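Local coordinates for protein Tube (Drosophila melanogaster, PDB 1D2Z), which recruits the kinase Pelle to the plasma membrane through its death domain in the Toll receptor pathway that sets embryonic dorsoventral polarity, at residues V109-Q112 and L113-A117; I25-N29 and S30-K34; G52-F56 and P57-K61; S37-P40 and K41-V45. All blocks are in the same frame, centred on the assembly; numbering follows the deposited sequence.

Interaction 1: V109-Q112 and L113-A117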
loop_
_atom_site.group_PDB
_atom_site.type_symbol
_atom_site.label_atom_id
_atom_site.label_comp_id
_atom_site.label_asym_id
_atom_site.label_seq_id
_atom_site.Cartn_x
_atom_site.Cartn_y
_atom_site.Cartn_z
ATOM N N VAL B 109 -7.952 -14.146 -4.543
ATOM C CA VAL B 109 -7.115 -13.779 -5.676
ATOM C C VAL B 109 -6.654 -12.331 -5.505
ATOM O O VAL B 109 -5.497 -12.013 -5.761
ATOM C CB VAL B 109 -7.866 -13.961 -7.017
ATOM C CG1 VAL B 109 -7.168 -13.200 -8.134
ATOM C CG2 VAL B 109 -7.934 -15.441 -7.369
ATOM N N LEU B 110 -7.556 -11.469 -5.039
ATOM C CA LEU B 110 -7.220 -10.062 -4.817
ATOM C C LEU B 110 -6.110 -9.937 -3.775
ATOM O O LEU B 110 -5.113 -9.255 -4.005
ATOM C CB LEU B 110 -8.447 -9.275 -4.355
ATOM C CG LEU B 110 -8.180 -7.889 -3.747
ATOM C CD1 LEU B 110 -7.710 -6.919 -4.823
ATOM C CD2 LEU B 110 -9.442 -7.368 -3.066
ATOM N N LEU B 111 -6.275 -10.625 -2.646
ATOM C CA LEU B 111 -5.293 -10.580 -1.566
ATOM C C LEU B 111 -3.895 -10.967 -2.038
ATOM O O LEU B 111 -2.935 -10.250 -1.779
ATOM C CB LEU B 111 -5.717 -11.481 -0.400
ATOM C CG LEU B 111 -4.688 -11.611 0.734
ATOM C CD1 LEU B 111 -4.417 -10.244 1.336
ATOM C CD2 LEU B 111 -5.173 -12.581 1.813
ATOM N N GLN B 112 -3.792 -12.087 -2.745
ATOM C CA GLN B 112 -2.501 -12.552 -3.238
ATOM C C GLN B 112 -1.883 -11.609 -4.271
ATOM O O GLN B 112 -0.667 -11.423 -4.288
ATOM C CB GLN B 112 -2.619 -13.977 -3.770
ATOM C CG GLN B 112 -2.822 -14.983 -2.653
ATOM C CD GLN B 112 -3.126 -16.372 -3.159
ATOM O OE1 GLN B 112 -2.231 -17.208 -3.292
ATOM N NE2 GLN B 112 -4.400 -16.637 -3.428
ATOM N N LEU B 113 -2.715 -11.001 -5.117
ATOM C CA LEU B 113 -2.205 -10.045 -6.104
ATOM C C LEU B 113 -1.747 -8.764 -5.393
ATOM O O LEU B 113 -0.744 -8.171 -5.775
ATOM C CB LEU B 113 -3.250 -9.730 -7.181
ATOM C CG LEU B 113 -3.566 -10.871 -8.163
ATOM C CD1 LEU B 113 -4.610 -10.424 -9.166
ATOM C CD2 LEU B 113 -2.296 -11.308 -8.896
ATOM N N LEU B 114 -2.455 -8.367 -4.333
ATOM C CA LEU B 114 -2.078 -7.170 -3.575
ATOM C C LEU B 114 -0.694 -7.376 -2.957
ATOM O O LEU B 114 0.151 -6.479 -2.984
ATOM C CB LEU B 114 -3.104 -6.871 -2.477
ATOM C CG LEU B 114 -4.495 -6.412 -2.925
ATOM C CD1 LEU B 114 -5.424 -6.340 -1.714
ATOM C CD2 LEU B 114 -4.400 -5.055 -3.605
ATOM N N VAL B 115 -0.461 -8.584 -2.450
ATOM C CA VAL B 115 0.813 -8.946 -1.836
ATOM C C VAL B 115 1.935 -8.939 -2.880
ATOM O O VAL B 115 3.016 -8.417 -2.624
ATOM C CB VAL B 115 0.722 -10.340 -1.159
ATOM C CG1 VAL B 115 2.102 -10.799 -0.655
ATOM C CG2 VAL B 115 -0.277 -10.289 -0.002
ATOM N N GLN B 116 1.661 -9.497 -4.061
ATOM C CA GLN B 116 2.637 -9.539 -5.154
ATOM C C GLN B 116 3.096 -8.132 -5.560
ATOM O O GLN B 116 4.262 -7.927 -5.903
ATOM C CB GLN B 116 2.042 -10.265 -6.372
ATOM C CG GLN B 116 2.896 -10.184 -7.649
ATOM C CD GLN B 116 4.231 -10.901 -7.521
ATOM O OE1 GLN B 116 4.360 -11.889 -6.786
ATOM N NE2 GLN B 116 5.230 -10.420 -8.254
ATOM N N ALA B 117 2.177 -7.169 -5.524
ATOM C CA ALA B 117 2.504 -5.787 -5.882
ATOM C C ALA B 117 2.949 -4.938 -4.679
ATOM O O ALA B 117 3.149 -3.724 -4.804
ATOM C CB ALA B 117 1.310 -5.133 -6.577
#

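Interaction 2: I25-N29 and S30-K34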
loop_
_atom_site.group_PDB
_atom_site.type_symbol
_atom_site.label_atom_id
_atom_site.label_comp_id
_atom_site.label_asym_id
_atom_site.label_seq_id
_atom_site.Cartn_x
_atom_site.Cartn_y
_atom_site.Cartn_z
ATOM N N ILE B 25 -8.154 3.208 -0.330
ATOM C CA ILE B 25 -6.797 2.819 0.028
ATOM C C ILE B 25 -5.967 2.730 -1.256
ATOM O O ILE B 25 -4.875 3.296 -1.343
ATOM C CB ILE B 25 -6.800 1.467 0.773
ATOM C CG1 ILE B 25 -7.584 1.613 2.084
ATOM C CG2 ILE B 25 -5.366 0.994 1.038
ATOM C CD1 ILE B 25 -7.692 0.349 2.884
ATOM N N LEU B 26 -6.520 2.069 -2.269
ATOM C CA LEU B 26 -5.838 1.909 -3.551
ATOM C C LEU B 26 -5.719 3.209 -4.341
ATOM O O LEU B 26 -4.891 3.305 -5.249
ATOM C CB LEU B 26 -6.533 0.838 -4.401
ATOM C CG LEU B 26 -6.386 -0.611 -3.927
ATOM C CD1 LEU B 26 -7.335 -1.522 -4.699
ATOM C CD2 LEU B 26 -4.940 -1.064 -4.091
ATOM N N ASP B 27 -6.563 4.194 -4.025
ATOM C CA ASP B 27 -6.507 5.484 -4.711
ATOM C C ASP B 27 -5.227 6.227 -4.344
ATOM O O ASP B 27 -4.695 6.984 -5.152
ATOM C CB ASP B 27 -7.718 6.359 -4.370
ATOM C CG ASP B 27 -8.963 5.965 -5.143
ATOM O OD1 ASP B 27 -8.832 5.454 -6.276
ATOM O OD2 ASP B 27 -10.075 6.177 -4.619
ATOM N N GLU B 28 -4.742 6.014 -3.123
ATOM C CA GLU B 28 -3.517 6.665 -2.670
ATOM C C GLU B 28 -2.323 6.226 -3.510
ATOM O O GLU B 28 -2.141 5.036 -3.777
ATOM C CB GLU B 28 -3.248 6.358 -1.196
ATOM C CG GLU B 28 -4.253 6.984 -0.241
ATOM C CD GLU B 28 -3.835 6.873 1.218
ATOM O OE1 GLU B 28 -2.618 6.947 1.516
ATOM O OE2 GLU B 28 -4.737 6.727 2.071
ATOM N N ASN B 29 -1.542 7.206 -3.958
ATOM C CA ASN B 29 -0.350 6.967 -4.770
ATOM C C ASN B 29 -0.691 6.197 -6.052
ATOM O O ASN B 29 0.159 5.519 -6.633
ATOM C CB ASN B 29 0.722 6.239 -3.938
ATOM C CG ASN B 29 1.094 6.999 -2.657
ATOM O OD1 ASN B 29 1.471 8.173 -2.707
ATOM N ND2 ASN B 29 0.987 6.327 -1.505
ATOM N N SER B 30 -1.950 6.309 -6.476
ATOM C CA SER B 30 -2.447 5.650 -7.683
ATOM C C SER B 30 -2.099 4.157 -7.719
ATOM O O SER B 30 -1.814 3.607 -8.782
ATOM C CB SER B 30 -1.876 6.355 -8.923
ATOM O OG SER B 30 -2.106 7.756 -8.865
ATOM N N CYS B 31 -2.143 3.501 -6.562
ATOM C CA CYS B 31 -1.811 2.081 -6.477
ATOM C C CYS B 31 -2.713 1.144 -7.272
ATOM O O CYS B 31 -2.318 0.021 -7.576
ATOM C CB CYS B 31 -1.734 1.627 -5.019
ATOM S SG CYS B 31 -0.247 2.199 -4.171
ATOM N N TRP B 32 -3.910 1.610 -7.624
ATOM C CA TRP B 32 -4.832 0.787 -8.407
ATOM C C TRP B 32 -4.181 0.408 -9.735
ATOM O O TRP B 32 -4.423 -0.679 -10.265
ATOM C CB TRP B 32 -6.159 1.516 -8.649
ATOM C CG TRP B 32 -6.033 2.804 -9.400
ATOM C CD1 TRP B 32 -5.818 4.041 -8.872
ATOM C CD2 TRP B 32 -6.130 2.985 -10.819
ATOM N NE1 TRP B 32 -5.778 4.982 -9.869
ATOM C CE2 TRP B 32 -5.968 4.363 -11.075
ATOM C CE3 TRP B 32 -6.340 2.117 -11.899
ATOM C CZ2 TRP B 32 -6.012 4.901 -12.368
ATOM C CZ3 TRP B 32 -6.383 2.651 -13.188
ATOM C CH2 TRP B 32 -6.220 4.032 -13.408
ATOM N N ARG B 33 -3.340 1.303 -10.258
ATOM C CA ARG B 33 -2.642 1.046 -11.516
ATOM C C ARG B 33 -1.696 -0.141 -11.380
ATOM O O ARG B 33 -1.611 -0.984 -12.273
ATOM C CB ARG B 33 -1.853 2.279 -11.979
ATOM C CG ARG B 33 -2.708 3.484 -12.295
ATOM C CD ARG B 33 -1.936 4.524 -13.095
ATOM N NE ARG B 33 -2.698 5.762 -13.219
ATOM C CZ ARG B 33 -2.289 6.941 -12.760
ATOM N NH1 ARG B 33 -1.111 7.054 -12.155
ATOM N NH2 ARG B 33 -3.085 8.000 -12.849
ATOM N N LYS B 34 -1.000 -0.215 -10.248
ATOM C CA LYS B 34 -0.060 -1.302 -10.002
ATOM C C LYS B 34 -0.778 -2.647 -9.933
ATOM O O LYS B 34 -0.301 -3.642 -10.480
ATOM C CB LYS B 34 0.720 -1.049 -8.715
ATOM C CG LYS B 34 1.480 0.269 -8.709
ATOM C CD LYS B 34 2.245 0.448 -7.409
ATOM C CE LYS B 34 2.906 1.805 -7.352
ATOM N NZ LYS B 34 3.794 1.929 -6.167
#

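Interaction 3: G52-F56 and P57-K61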
loop_
_atom_site.group_PDB
_atom_site.type_symbol
_atom_site.label_atom_id
_atom_site.label_comp_id
_atom_site.label_asym_id
_atom_site.label_seq_id
_atom_site.Cartn_x
_atom_site.Cartn_y
_atom_site.Cartn_z
ATOM N N GLY B 52 -1.761 -19.288 -0.839
ATOM C CA GLY B 52 -0.617 -19.852 -1.532
ATOM C C GLY B 52 -0.989 -20.647 -2.770
ATOM O O GLY B 52 -0.174 -21.416 -3.288
ATOM N N CYS B 53 -2.221 -20.468 -3.242
ATOM C CA CYS B 53 -2.696 -21.173 -4.426
ATOM C C CYS B 53 -2.484 -20.393 -5.715
ATOM O O CYS B 53 -2.642 -20.944 -6.804
ATOM C CB CYS B 53 -4.172 -21.549 -4.282
ATOM S SG CYS B 53 -4.482 -22.847 -3.068
ATOM N N LEU B 54 -2.158 -19.109 -5.600
ATOM C CA LEU B 54 -1.921 -18.297 -6.788
ATOM C C LEU B 54 -0.424 -18.155 -7.033
ATOM O O LEU B 54 0.236 -17.307 -6.434
ATOM C CB LEU B 54 -2.581 -16.914 -6.659
ATOM C CG LEU B 54 -2.858 -16.094 -7.933
ATOM C CD1 LEU B 54 -3.674 -14.868 -7.573
ATOM C CD2 LEU B 54 -1.579 -15.674 -8.635
ATOM N N ASN B 55 0.116 -19.026 -7.881
ATOM C CA ASN B 55 1.533 -18.981 -8.235
ATOM C C ASN B 55 1.628 -17.910 -9.318
ATOM O O ASN B 55 1.298 -18.168 -10.474
ATOM C CB ASN B 55 1.980 -20.336 -8.794
ATOM C CG ASN B 55 3.490 -20.427 -8.986
ATOM O OD1 ASN B 55 4.125 -19.508 -9.502
ATOM N ND2 ASN B 55 4.065 -21.545 -8.572
ATOM N N PHE B 56 2.041 -16.706 -8.928
ATOM C CA PHE B 56 2.145 -15.579 -9.854
ATOM C C PHE B 56 3.016 -15.845 -11.085
ATOM O O PHE B 56 2.606 -15.548 -12.207
ATOM C CB PHE B 56 2.615 -14.319 -9.119
ATOM C CG PHE B 56 2.610 -13.085 -9.971
ATOM C CD1 PHE B 56 1.413 -12.465 -10.308
ATOM C CD2 PHE B 56 3.803 -12.538 -10.437
ATOM C CE1 PHE B 56 1.402 -11.323 -11.093
ATOM C CE2 PHE B 56 3.799 -11.394 -11.222
ATOM C CZ PHE B 56 2.598 -10.786 -11.551
ATOM N N PRO B 57 4.247 -16.360 -10.890
ATOM C CA PRO B 57 5.124 -16.640 -12.032
ATOM C C PRO B 57 4.491 -17.635 -13.010
ATOM O O PRO B 57 4.586 -17.464 -14.219
ATOM C CB PRO B 57 6.370 -17.220 -11.363
ATOM C CG PRO B 57 6.414 -16.473 -10.073
ATOM C CD PRO B 57 4.979 -16.553 -9.623
ATOM N N ALA B 58 3.823 -18.655 -12.483
ATOM C CA ALA B 58 3.175 -19.646 -13.337
ATOM C C ALA B 58 1.971 -19.041 -14.062
ATOM O O ALA B 58 1.798 -19.242 -15.267
ATOM C CB ALA B 58 2.755 -20.859 -12.522
ATOM N N GLU B 59 1.179 -18.252 -13.336
ATOM C CA GLU B 59 -0.010 -17.620 -13.903
ATOM C C GLU B 59 0.241 -16.599 -15.012
ATOM O O GLU B 59 -0.556 -16.494 -15.946
ATOM C CB GLU B 59 -0.863 -16.973 -12.803
ATOM C CG GLU B 59 -1.547 -17.957 -11.860
ATOM C CD GLU B 59 -2.410 -18.985 -12.580
ATOM O OE1 GLU B 59 -3.087 -18.632 -13.570
ATOM O OE2 GLU B 59 -2.416 -20.155 -12.148
ATOM N N ILE B 60 1.347 -15.863 -14.925
ATOM C CA ILE B 60 1.652 -14.839 -15.924
ATOM C C ILE B 60 2.160 -15.338 -17.276
ATOM O O ILE B 60 2.290 -14.554 -18.221
ATOM C CB ILE B 60 2.596 -13.758 -15.365
ATOM C CG1 ILE B 60 3.929 -14.372 -14.937
ATOM C CG2 ILE B 60 1.913 -13.034 -14.211
ATOM C CD1 ILE B 60 4.899 -13.376 -14.328
ATOM N N LYS B 61 2.420 -16.639 -17.376
ATOM C CA LYS B 61 2.878 -17.228 -18.633
ATOM C C LYS B 61 1.771 -17.047 -19.672
ATOM O O LYS B 61 2.035 -16.935 -20.870
ATOM C CB LYS B 61 3.198 -18.714 -18.448
ATOM C CG LYS B 61 4.311 -18.985 -17.444
ATOM C CD LYS B 61 4.695 -20.455 -17.417
ATOM C CE LYS B 61 5.771 -20.739 -16.370
ATOM N NZ LYS B 61 7.033 -19.989 -16.628
HETATM O O HOH W 1 -1.528 -20.750 -9.486
#

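Interaction 4: S37-P40 and K41-V45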
loop_
_atom_site.group_PDB
_atom_site.type_symbol
_atom_site.label_atom_id
_atom_site.label_comp_id
_atom_site.label_asym_id
_atom_site.label_seq_id
_atom_site.Cartn_x
_atom_site.Cartn_y
_atom_site.Cartn_z
ATOM N N SER B 37 -2.311 -3.641 -13.480
ATOM C CA SER B 37 -1.263 -4.035 -14.414
ATOM C C SER B 37 -0.743 -5.453 -14.254
ATOM O O SER B 37 -0.233 -6.030 -15.211
ATOM C CB SER B 37 -0.090 -3.055 -14.323
ATOM O OG SER B 37 -0.477 -1.770 -14.777
ATOM N N ILE B 38 -0.848 -6.012 -13.050
ATOM C CA ILE B 38 -0.345 -7.360 -12.818
ATOM C C ILE B 38 -1.384 -8.476 -12.762
ATOM O O ILE B 38 -1.030 -9.630 -12.533
ATOM C CB ILE B 38 0.554 -7.434 -11.564
ATOM C CG1 ILE B 38 -0.270 -7.226 -10.292
ATOM C CG2 ILE B 38 1.670 -6.386 -11.665
ATOM C CD1 ILE B 38 0.399 -7.781 -9.040
ATOM N N ILE B 39 -2.654 -8.144 -12.990
ATOM C CA ILE B 39 -3.717 -9.154 -12.971
ATOM C C ILE B 39 -3.457 -10.148 -14.099
ATOM O O ILE B 39 -3.527 -9.790 -15.272
ATOM C CB ILE B 39 -5.105 -8.510 -13.152
ATOM C CG1 ILE B 39 -5.464 -7.683 -11.914
ATOM C CG2 ILE B 39 -6.162 -9.577 -13.412
ATOM C CD1 ILE B 39 -6.644 -6.754 -12.116
ATOM N N PRO B 40 -3.118 -11.401 -13.751
ATOM C CA PRO B 40 -2.838 -12.449 -14.737
ATOM C C PRO B 40 -4.065 -12.769 -15.579
ATOM O O PRO B 40 -5.205 -12.659 -15.118
ATOM C CB PRO B 40 -2.444 -13.645 -13.864
ATOM C CG PRO B 40 -1.937 -13.005 -12.596
ATOM C CD PRO B 40 -2.952 -11.926 -12.385
ATOM N N LYS B 41 -3.817 -13.146 -16.826
ATOM C CA LYS B 41 -4.888 -13.483 -17.747
ATOM C C LYS B 41 -5.234 -14.967 -17.634
ATOM O O LYS B 41 -4.364 -15.800 -17.375
ATOM C CB LYS B 41 -4.452 -13.160 -19.179
ATOM C CG LYS B 41 -5.485 -13.477 -20.245
ATOM C CD LYS B 41 -4.882 -13.328 -21.632
ATOM C CE LYS B 41 -5.780 -13.933 -22.695
ATOM N NZ LYS B 41 -5.091 -13.998 -24.013
ATOM N N GLY B 42 -6.519 -15.274 -17.781
ATOM C CA GLY B 42 -6.974 -16.653 -17.744
ATOM C C GLY B 42 -6.685 -17.487 -16.512
ATOM O O GLY B 42 -6.266 -18.642 -16.625
ATOM N N MET B 43 -6.911 -16.915 -15.336
ATOM C CA MET B 43 -6.696 -17.643 -14.093
ATOM C C MET B 43 -7.899 -18.515 -13.758
ATOM O O MET B 43 -9.039 -18.165 -14.071
ATOM C CB MET B 43 -6.510 -16.685 -12.913
ATOM C CG MET B 43 -5.194 -15.949 -12.835
ATOM S SD MET B 43 -5.153 -14.996 -11.304
ATOM C CE MET B 43 -6.125 -13.559 -11.779
ATOM N N ASP B 44 -7.630 -19.654 -13.127
ATOM C CA ASP B 44 -8.683 -20.545 -12.665
ATOM C C ASP B 44 -8.888 -19.971 -11.263
ATOM O O ASP B 44 -8.319 -20.455 -10.284
ATOM C CB ASP B 44 -8.172 -21.993 -12.605
ATOM C CG ASP B 44 -9.250 -22.993 -12.185
ATOM O OD1 ASP B 44 -10.324 -22.576 -11.692
ATOM O OD2 ASP B 44 -9.008 -24.212 -12.339
ATOM N N VAL B 45 -9.628 -18.867 -11.213
ATOM C CA VAL B 45 -9.915 -18.122 -9.990
ATOM C C VAL B 45 -10.184 -18.928 -8.729
ATOM O O VAL B 45 -9.570 -18.675 -7.694
ATOM C CB VAL B 45 -11.069 -17.126 -10.219
ATOM C CG1 VAL B 45 -11.467 -16.461 -8.920
ATOM C CG2 VAL B 45 -10.643 -16.079 -11.217
HETATM O O HOH W 2 -7.598 -13.963 -14.670
#

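Interaction 1: V109-Q112 and L113-A117
Leu-113, Leu-114, Val-115 and Gln-116 each give their backbone N-H to the carbonyl four residues back, the bonding of an alpha-helix, and the shortest bond runs from Leu-114 N to Leu-110 O at 2.8 Å. Beside that bond the side chains of the same two leucines meet: CD1 of Leu-114 lies 3.8 Å from CG of Leu-110, and CD1 of Leu-110 reaches CG of Leu-114. The torsions differ, for CG of Leu-110 stands opposite its own N (chi1 165°) whereas CG of Leu-114 lies beside its N (chi1 -69°), which sends Leu-114 back over the Leu-110 carbonyl. Val-109 and Leu-113, one residue earlier on the helix, run side by side and point the same way, with CG1 to CD1 at 3.9 Å. Branched aliphatic residues suit this position because helix 107-116 is a central member of the death-domain bundle: Leu-110 and Leu-114 pack on Val-126 of helix 120-130, Leu-110 and Leu-113 on Leu-35 of helix 31-38. With an alanine at Leu-114, the branch lying on Leu-110 is lost, and a gap facing Ala-122 and Val-126 would probably open. Gln-112 serves the polar flank, its NE2 bonding to Cys-48 O and Gly-108 O.

Interaction 2: I25-N29 and S30-K34
Trp-32 brings its CD1 edge to the carbonyl of Leu-26, with CD1 3.8 Å from Leu-26 O and that oxygen near the ring plane. Its CG sits between the backbone N and the carbonyl carbon (chi1 60°), the torsion that puts CD1 there. One ring face is covered within its own segment by CG of Arg-33, 3.4 Å above the plane. Leu-26 has CG beside its N, and its CD2 lies 4.3 Å from CB of Cys-31, a loose apolar contact between buried residues. The small thiol of Cys-31 fits close to the turn, SG lying 4.2 Å from CB of Asn-29.

Backbone bonds fasten the bend: Ser-30 N to Asp-27 O at 3.1 Å and Cys-31 N to Glu-28 O at 3.2 Å, each donor standing above the carbonyl plane, with a weak bond from Trp-32 N to Leu-26 O. Asn-29 and Ser-30 both have positive phi, 58° and 50°, and the chain bends sharply here. Asp-27 is held by Ser-86, Ser-88 and Lys-24, while the amide of Asn-29 bonds to Asn-67 of the Pelle chain. The arrangement is a tight interhelical turn of the death-domain six-helix bundle, joining helices 16-27 and 31-38 and contributing to the Pelle interface.

Interaction 3: G52-F56 and P57-K61
The Phe-56 ring carries CG2 of Ile-60 over one face, 3.7 Å from the ring centroid and 18° off the normal, a CH-pi contact displaced toward the rim. CD1 of the same isoleucine approaches CE2, so a branched residue one helical turn on spreads two methyls over the aromatic. CG1 of Ile-60 lies between its backbone N and carbonyl carbon (chi1 61°), which leaves CG2 beside the N and facing the ring. The backbone ties the pair as well, Ile-60 N bonding to Phe-56 O.

Asn-55 is the N-cap: its OD1 accepts from Ala-58 N at 3.1 Å, with the donor 50° out of the amide plane, and its carbonyl takes Glu-59 N at 2.9 Å. Asparagine suits the site because its short side chain can reach forward to a first-turn N-H; proline suits the next place but one, where no backbone hydrogen is called for. A water adds a bridge, accepting from Asn-55 N and donating to Cys-53 O and to Glu-59 OE2, while Glu-59 OE1 forms a salt bridge with Lys-62. This short helix 56-59 lies at the surface; Phe-56 packs on Leu-113 and Gln-116, Leu-54 on Val-109, all of helix 107-116, and Leu-54 and Glu-59 also touch Cys-48 of helix 45-49.

Interaction 4: S37-P40 and K41-V45
Met-43 lays its thioether across the Pro-40 ring, the two side chains meeting at a slant. Its terminal methyl CE is 3.6 Å from Pro-40 CD, SD lies 3.9 Å from the same carbon, and CG approaches Pro-40 CB at 3.7 Å, so the contact runs along the whole outer half of the chain. CG lies beside the backbone N (chi1 -74°) and the chain bends at its last torsion (chi3 -80°), which folds CE back over the proline and to within 4.3 Å of Ile-39 CG2. A flexible, unbranched apolar chain suits this place, since it can bend and lie along the ring from CB to CD.

No direct hydrogen bond joins the two segments; instead a water donates to Pro-40 O at 2.8 Å and accepts from Met-43 N at 3.1 Å, spanning the loop. Gly-42 takes positive phi at the bend, a conformation that glycine adopts easily. With an alanine in place of Met-43, the thioether covering the proline is lost, and the buried ring would probably be left with a gap beside it.

The loop joins helix 31-38 to helix 45-49 of the death-domain bundle. Pro-40 rests on Leu-113 and Met-43 on Val-109, both of helix 107-116, while Phe-56 and Glu-59 of helix 56-59 meet Pro-40, and backbone bonds tie Ile-39 to Lys-65 and Lys-41 to Gly-63.

How the interactions relate
Interaction 1 lies nearest the middle of the domain, its centre about 6 Å from that of the chain, and each of the other three touches it. Interaction 2 meets it through Leu-26 CD2 and Leu-114 CD2, 4.1 Å apart, while interaction 4 brings Ile-38 CD1 to 3.5 Å from Leu-113 O. The link to interaction 3 is polar: Gln-112 OE1 lies 3.0 Å from Leu-54 N, a probable hydrogen bond. Interactions 3 and 4 adjoin, with centres about 9 Å apart and Glu-59 CB 3.8 Å from Pro-40 CB. Interaction 2, about 22 Å centre to centre from interaction 3, meets the Pelle chain, which touches neither interaction 3 nor interaction 4.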